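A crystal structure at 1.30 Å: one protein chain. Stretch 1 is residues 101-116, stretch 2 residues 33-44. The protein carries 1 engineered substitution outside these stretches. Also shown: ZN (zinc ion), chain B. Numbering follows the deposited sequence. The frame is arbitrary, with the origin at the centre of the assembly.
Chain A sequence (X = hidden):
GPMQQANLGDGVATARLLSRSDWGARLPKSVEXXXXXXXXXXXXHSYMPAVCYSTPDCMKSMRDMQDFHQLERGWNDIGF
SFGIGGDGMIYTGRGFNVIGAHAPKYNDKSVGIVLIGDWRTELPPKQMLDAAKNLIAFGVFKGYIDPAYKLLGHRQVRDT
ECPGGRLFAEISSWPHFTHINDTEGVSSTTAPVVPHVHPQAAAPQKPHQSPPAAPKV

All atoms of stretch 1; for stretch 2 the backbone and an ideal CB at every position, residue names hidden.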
# COMPACT_ATOMS: atom_id res chain seq x y z
N ALA A 101 0.69 -0.18 -10.01
CA ALA A 101 -0.33 0.56 -10.78
C ALA A 101 -1.21 1.29 -9.78
O ALA A 101 -2.43 1.21 -9.81
CB ALA A 101 -1.18 -0.37 -11.62
N HIS A 102 -0.56 2.04 -8.89
CA HIS A 102 -1.25 2.73 -7.79
C HIS A 102 -1.01 4.23 -7.78
O HIS A 102 -1.80 4.90 -7.15
CB HIS A 102 -0.91 2.07 -6.43
CG HIS A 102 0.53 2.20 -6.06
ND1 HIS A 102 1.07 3.29 -5.40
CD2 HIS A 102 1.58 1.41 -6.38
CE1 HIS A 102 2.38 3.14 -5.36
NE2 HIS A 102 2.74 2.00 -6.01
N ALA A 103 0.08 4.72 -8.31
CA ALA A 103 0.41 6.16 -8.17
C ALA A 103 1.16 6.60 -9.41
O ALA A 103 2.33 6.38 -9.53
CB ALA A 103 1.24 6.37 -6.93
N PRO A 104 0.44 7.23 -10.37
CA PRO A 104 1.10 7.73 -11.59
C PRO A 104 2.36 8.56 -11.29
O PRO A 104 2.32 9.39 -10.39
CB PRO A 104 -0.01 8.58 -12.24
CG PRO A 104 -1.31 7.95 -11.76
CD PRO A 104 -1.01 7.47 -10.33
N LYS A 105 3.42 8.29 -12.02
CA LYS A 105 4.74 8.94 -11.94
C LYS A 105 5.55 8.36 -10.78
O LYS A 105 6.76 8.65 -10.73
CB LYS A 105 4.66 10.46 -11.71
CG LYS A 105 3.76 11.26 -12.62
CD LYS A 105 4.32 11.28 -13.97
CE LYS A 105 3.61 12.26 -14.89
NZ LYS A 105 4.32 12.36 -16.17
N TYR A 106 4.98 7.48 -9.94
CA TYR A 106 5.73 6.86 -8.83
C TYR A 106 5.74 5.34 -8.89
O TYR A 106 6.28 4.70 -7.98
CB TYR A 106 5.12 7.30 -7.50
CG TYR A 106 5.40 8.75 -7.20
CD1 TYR A 106 4.66 9.77 -7.77
CD2 TYR A 106 6.44 9.09 -6.36
CE1 TYR A 106 4.93 11.10 -7.49
CE2 TYR A 106 6.77 10.41 -6.11
CZ TYR A 106 6.00 11.41 -6.66
OH TYR A 106 6.27 12.71 -6.36
N ASN A 107 5.10 4.74 -9.89
CA ASN A 107 4.90 3.27 -9.87
C ASN A 107 6.21 2.51 -9.96
O ASN A 107 6.32 1.41 -9.40
CB ASN A 107 3.96 2.86 -11.00
CG ASN A 107 2.53 3.21 -10.66
OD1 ASN A 107 2.06 2.99 -9.54
ND2 ASN A 107 1.82 3.72 -11.65
N ASP A 108 7.23 3.08 -10.61
CA ASP A 108 8.55 2.41 -10.75
C ASP A 108 9.54 2.95 -9.71
O ASP A 108 10.73 2.73 -9.91
CB ASP A 108 9.10 2.64 -12.16
CG ASP A 108 9.44 4.12 -12.40
OD1 ASP A 108 9.07 5.01 -11.59
OD2 ASP A 108 10.02 4.39 -13.47
N LYS A 109 9.09 3.56 -8.62
CA LYS A 109 10.04 4.12 -7.63
C LYS A 109 9.41 4.20 -6.24
O LYS A 109 9.80 5.03 -5.40
CB LYS A 109 10.50 5.51 -8.10
CG LYS A 109 9.38 6.51 -8.29
CD LYS A 109 9.80 7.94 -8.64
CE LYS A 109 10.44 8.04 -10.00
NZ LYS A 109 9.47 7.91 -11.11
N SER A 110 8.45 3.31 -5.94
CA SER A 110 7.71 3.39 -4.68
C SER A 110 7.28 2.01 -4.21
O SER A 110 7.19 1.07 -5.03
CB SER A 110 6.58 4.33 -4.79
OG SER A 110 5.47 3.78 -5.54
N VAL A 111 6.97 1.97 -2.92
CA VAL A 111 6.16 0.90 -2.33
C VAL A 111 4.80 1.52 -2.11
O VAL A 111 4.67 2.45 -1.31
CB VAL A 111 6.79 0.36 -1.04
CG1 VAL A 111 5.98 -0.76 -0.46
CG2 VAL A 111 8.21 -0.03 -1.27
N GLY A 112 3.80 0.96 -2.76
CA GLY A 112 2.40 1.35 -2.58
C GLY A 112 1.70 0.46 -1.57
O GLY A 112 1.53 -0.73 -1.86
N ILE A 113 1.23 1.01 -0.45
CA ILE A 113 0.67 0.23 0.66
C ILE A 113 -0.77 0.62 0.82
O ILE A 113 -1.01 1.84 1.02
CB ILE A 113 1.44 0.46 1.98
CG1 ILE A 113 2.93 0.15 1.83
CG2 ILE A 113 0.81 -0.32 3.13
CD1 ILE A 113 3.79 0.62 3.04
N VAL A 114 -1.70 -0.29 0.67
CA VAL A 114 -3.14 0.00 0.89
C VAL A 114 -3.54 -0.51 2.27
O VAL A 114 -3.35 -1.67 2.64
CB VAL A 114 -4.02 -0.58 -0.23
CG1 VAL A 114 -3.99 -2.10 -0.32
CG2 VAL A 114 -5.44 -0.08 -0.09
N LEU A 115 -4.16 0.37 3.05
CA LEU A 115 -4.82 -0.00 4.30
C LEU A 115 -6.27 -0.30 3.96
O LEU A 115 -7.00 0.60 3.55
CB LEU A 115 -4.68 1.08 5.38
CG LEU A 115 -3.38 1.03 6.18
CD1 LEU A 115 -2.19 1.48 5.41
CD2 LEU A 115 -3.53 1.88 7.47
N ILE A 116 -6.67 -1.56 3.99
CA ILE A 116 -8.01 -1.97 3.54
C ILE A 116 -9.05 -1.26 4.42
O ILE A 116 -8.93 -1.23 5.67
CB ILE A 116 -8.17 -3.50 3.58
CG1 ILE A 116 -7.19 -4.15 2.60
CG2 ILE A 116 -9.60 -3.94 3.29
CD1 ILE A 116 -6.95 -5.62 2.84
N UNK A 33 9.94 -5.04 -13.37
CA UNK A 33 10.76 -4.73 -12.21
C UNK A 33 11.32 -3.33 -12.30
O UNK A 33 11.39 -2.74 -13.38
CB UNK A 33 11.90 -5.74 -12.07
N UNK A 34 11.67 -2.80 -11.15
CA UNK A 34 12.56 -1.62 -11.04
C UNK A 34 13.71 -2.00 -10.13
O UNK A 34 13.65 -2.94 -9.36
CB UNK A 34 11.82 -0.39 -10.50
N UNK A 35 14.78 -1.21 -10.22
CA UNK A 35 16.05 -1.55 -9.57
C UNK A 35 16.26 -0.61 -8.38
O UNK A 35 15.77 0.54 -8.42
CB UNK A 35 17.22 -1.45 -10.55
N UNK A 36 17.02 -1.10 -7.40
CA UNK A 36 17.57 -0.32 -6.28
C UNK A 36 16.47 -0.06 -5.26
O UNK A 36 15.28 -0.38 -5.48
CB UNK A 36 18.17 1.00 -6.77
N UNK A 37 16.82 0.54 -4.11
CA UNK A 37 15.85 0.74 -3.04
C UNK A 37 14.83 1.80 -3.45
O UNK A 37 15.14 2.77 -4.08
CB UNK A 37 16.55 1.14 -1.74
N UNK A 38 13.58 1.63 -3.05
CA UNK A 38 12.53 2.58 -3.45
C UNK A 38 12.69 3.88 -2.68
O UNK A 38 12.79 3.87 -1.48
CB UNK A 38 11.14 1.99 -3.21
N UNK A 39 12.70 5.03 -3.37
CA UNK A 39 12.84 6.29 -2.67
C UNK A 39 11.53 6.83 -2.10
O UNK A 39 11.62 7.76 -1.34
CB UNK A 39 13.45 7.33 -3.62
N UNK A 40 10.37 6.24 -2.45
CA UNK A 40 9.06 6.67 -1.94
C UNK A 40 8.25 5.51 -1.40
O UNK A 40 8.32 4.36 -1.89
CB UNK A 40 8.27 7.38 -3.04
N UNK A 41 7.45 5.86 -0.41
CA UNK A 41 6.36 5.01 0.12
C UNK A 41 5.09 5.81 -0.05
O UNK A 41 5.02 6.95 0.45
CB UNK A 41 6.58 4.61 1.58
N UNK A 42 4.11 5.24 -0.75
CA UNK A 42 2.81 5.92 -0.98
C UNK A 42 1.74 5.15 -0.24
O UNK A 42 1.55 3.94 -0.45
CB UNK A 42 2.47 6.02 -2.47
N UNK A 43 0.99 5.85 0.59
CA UNK A 43 -0.11 5.27 1.37
C UNK A 43 -1.45 5.49 0.71
O UNK A 43 -1.73 6.60 0.22
CB UNK A 43 -0.13 5.86 2.78
N UNK A 44 -2.25 4.45 0.69
CA UNK A 44 -3.62 4.39 0.13
C UNK A 44 -4.59 3.85 1.15
O UNK A 44 -4.19 3.10 2.08
CB UNK A 44 -3.66 3.52 -1.13
ZN ZN B . -4.85 5.58 -3.49

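Position 33 has nothing of stretch 1 within 5.5 Å of its ideal CB, so the contact sets no rule there; the residue is His33.

At position 34 the CB points toward stretch 1 and lies 3.4 Å from Asp108 O, at the turn that runs from Tyr106 to Lys109. A broad, flat side chain could lie against that backbone, and a donor could meet the carbonyl. The deposited residue is Phe34, chi1 p, whose ring covers the turn: Asp108 O sits over one face, 3.2 Å from Phe34 CG, and the peptide nitrogen of Lys109 lies over the same ring, 4.3 Å from CE2.

Positions 35, 36 and 37 leave stretch 1, and almost any residue would do at 35. At 36 the phi of 78° by itself favours glycine, while at 37 a phi of -70° is compatible with proline. They are Gln35, Gly36 and Pro37.

Position 38 turns back, its CB about 4.0 Å from both Lys109 O and Ser110 CA and 4.1 Å from Val111 CG2. With stretch 1 so near, a small apolar group suits. Ala38 fills the place and packs its CB 4.1 Å from Val111 CG2.

At position 39 the CB points sideways and the chain turns a corner; phi of -83° allows proline among others. Pro39 brings its CD to 3.2 Å from Lys109 O.

From position 40 the backbone runs parallel to strand 110-115, and the even positions do the hydrogen bonding. The nitrogens of 40, 42 and 44 donate to the carbonyls of Lys109, Val111 and Ile113; the carbonyls of the same positions accept from Val111 N, Ile113 N and Leu115 N. This ladder requires an N-H at 40, 42 and 44, which rules out proline there, but otherwise says little about the side chain; the surroundings on each face narrow the choice.

Position 40 shares a face with Ser110, and its ideal CB is 4.2 Å from Tyr106 CD2. An aromatic or long aliphatic group would suit. Tyr40 offers its ring face to the edge of the Tyr106 ring, with planes at 89°, and its CE1 lies 3.9 Å from Lys109 CD.

Position 41 shares the other face with Val111 and Ile113; a branched aliphatic is apt. Val41 places CG1 3.7 Å from Ile113 CD1.

Position 42 lies beside Gly112, which leaves room on this face that the His102 ring occupies. With His102 CE1 4.1 Å and Ala103 CB 4.6 Å from the ideal CB, a medium apolar chain fits. Ile42 sets CG1 4.0 Å from His102 CE1 and CD1 4.2 Å from Tyr106 CD2.

Position 43 returns to the face of Ile113, where aliphatics suit again. Ile43 bends its CD1 to 4.1 Å from Ile113 CB.

Position 44 has the zinc ion nearby and His102 ND1 within reach of a longer side chain, so a ligand that can also donate is attractive. His44 does both: ND1 binds zinc at 2.1 Å, and NE2 donates to His102 ND1 at 2.9 Å.

Stretch 2 33-44: HFQGPAPYVIIH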
# COMPACT_ATOMS: atom_id res chain seq x y z
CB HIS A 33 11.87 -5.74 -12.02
CG HIS A 33 11.35 -7.12 -11.81
ND1 HIS A 33 11.15 -7.65 -10.55
CD2 HIS A 33 10.98 -8.06 -12.71
CE1 HIS A 33 10.67 -8.88 -10.70
NE2 HIS A 33 10.57 -9.15 -12.00
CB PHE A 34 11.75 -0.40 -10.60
CG PHE A 34 11.21 -0.37 -9.18
CD1 PHE A 34 12.05 0.05 -8.16
CD2 PHE A 34 9.89 -0.68 -8.90
CE1 PHE A 34 11.57 0.14 -6.87
CE2 PHE A 34 9.41 -0.57 -7.60
CZ PHE A 34 10.25 -0.17 -6.60
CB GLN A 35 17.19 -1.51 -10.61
CG GLN A 35 17.12 -2.64 -11.63
CD GLN A 35 16.06 -2.46 -12.68
OE1 GLN A 35 15.98 -1.42 -13.36
NE2 GLN A 35 15.21 -3.47 -12.85
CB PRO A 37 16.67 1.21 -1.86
CG PRO A 37 17.86 1.85 -2.49
CD PRO A 37 18.14 1.05 -3.74
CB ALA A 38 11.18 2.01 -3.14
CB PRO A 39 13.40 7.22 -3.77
CG PRO A 39 12.88 6.65 -5.03
CD PRO A 39 12.93 5.15 -4.82
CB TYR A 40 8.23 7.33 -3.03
CG TYR A 40 8.87 8.59 -3.57
CD1 TYR A 40 9.71 8.53 -4.67
CD2 TYR A 40 8.71 9.80 -2.91
CE1 TYR A 40 10.32 9.68 -5.16
CE2 TYR A 40 9.31 10.95 -3.39
CZ TYR A 40 10.11 10.88 -4.50
OH TYR A 40 10.67 12.07 -4.91
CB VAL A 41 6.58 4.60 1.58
CG1 VAL A 41 5.40 3.83 2.12
CG2 VAL A 41 7.87 3.84 1.77
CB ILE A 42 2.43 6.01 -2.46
CG1 ILE A 42 3.59 6.39 -3.35
CG2 ILE A 42 1.21 6.88 -2.66
CD1 ILE A 42 4.16 7.70 -3.08
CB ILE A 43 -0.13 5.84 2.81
CG1 ILE A 43 1.21 5.66 3.52
CG2 ILE A 43 -1.27 5.27 3.60
CD1 ILE A 43 1.68 4.24 3.65
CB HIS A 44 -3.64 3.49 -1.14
CG HIS A 44 -2.63 3.85 -2.16
ND1 HIS A 44 -3.01 4.67 -3.22
CD2 HIS A 44 -1.37 3.51 -2.41
CE1 HIS A 44 -2.03 4.82 -4.04
NE2 HIS A 44 -0.96 4.13 -3.58
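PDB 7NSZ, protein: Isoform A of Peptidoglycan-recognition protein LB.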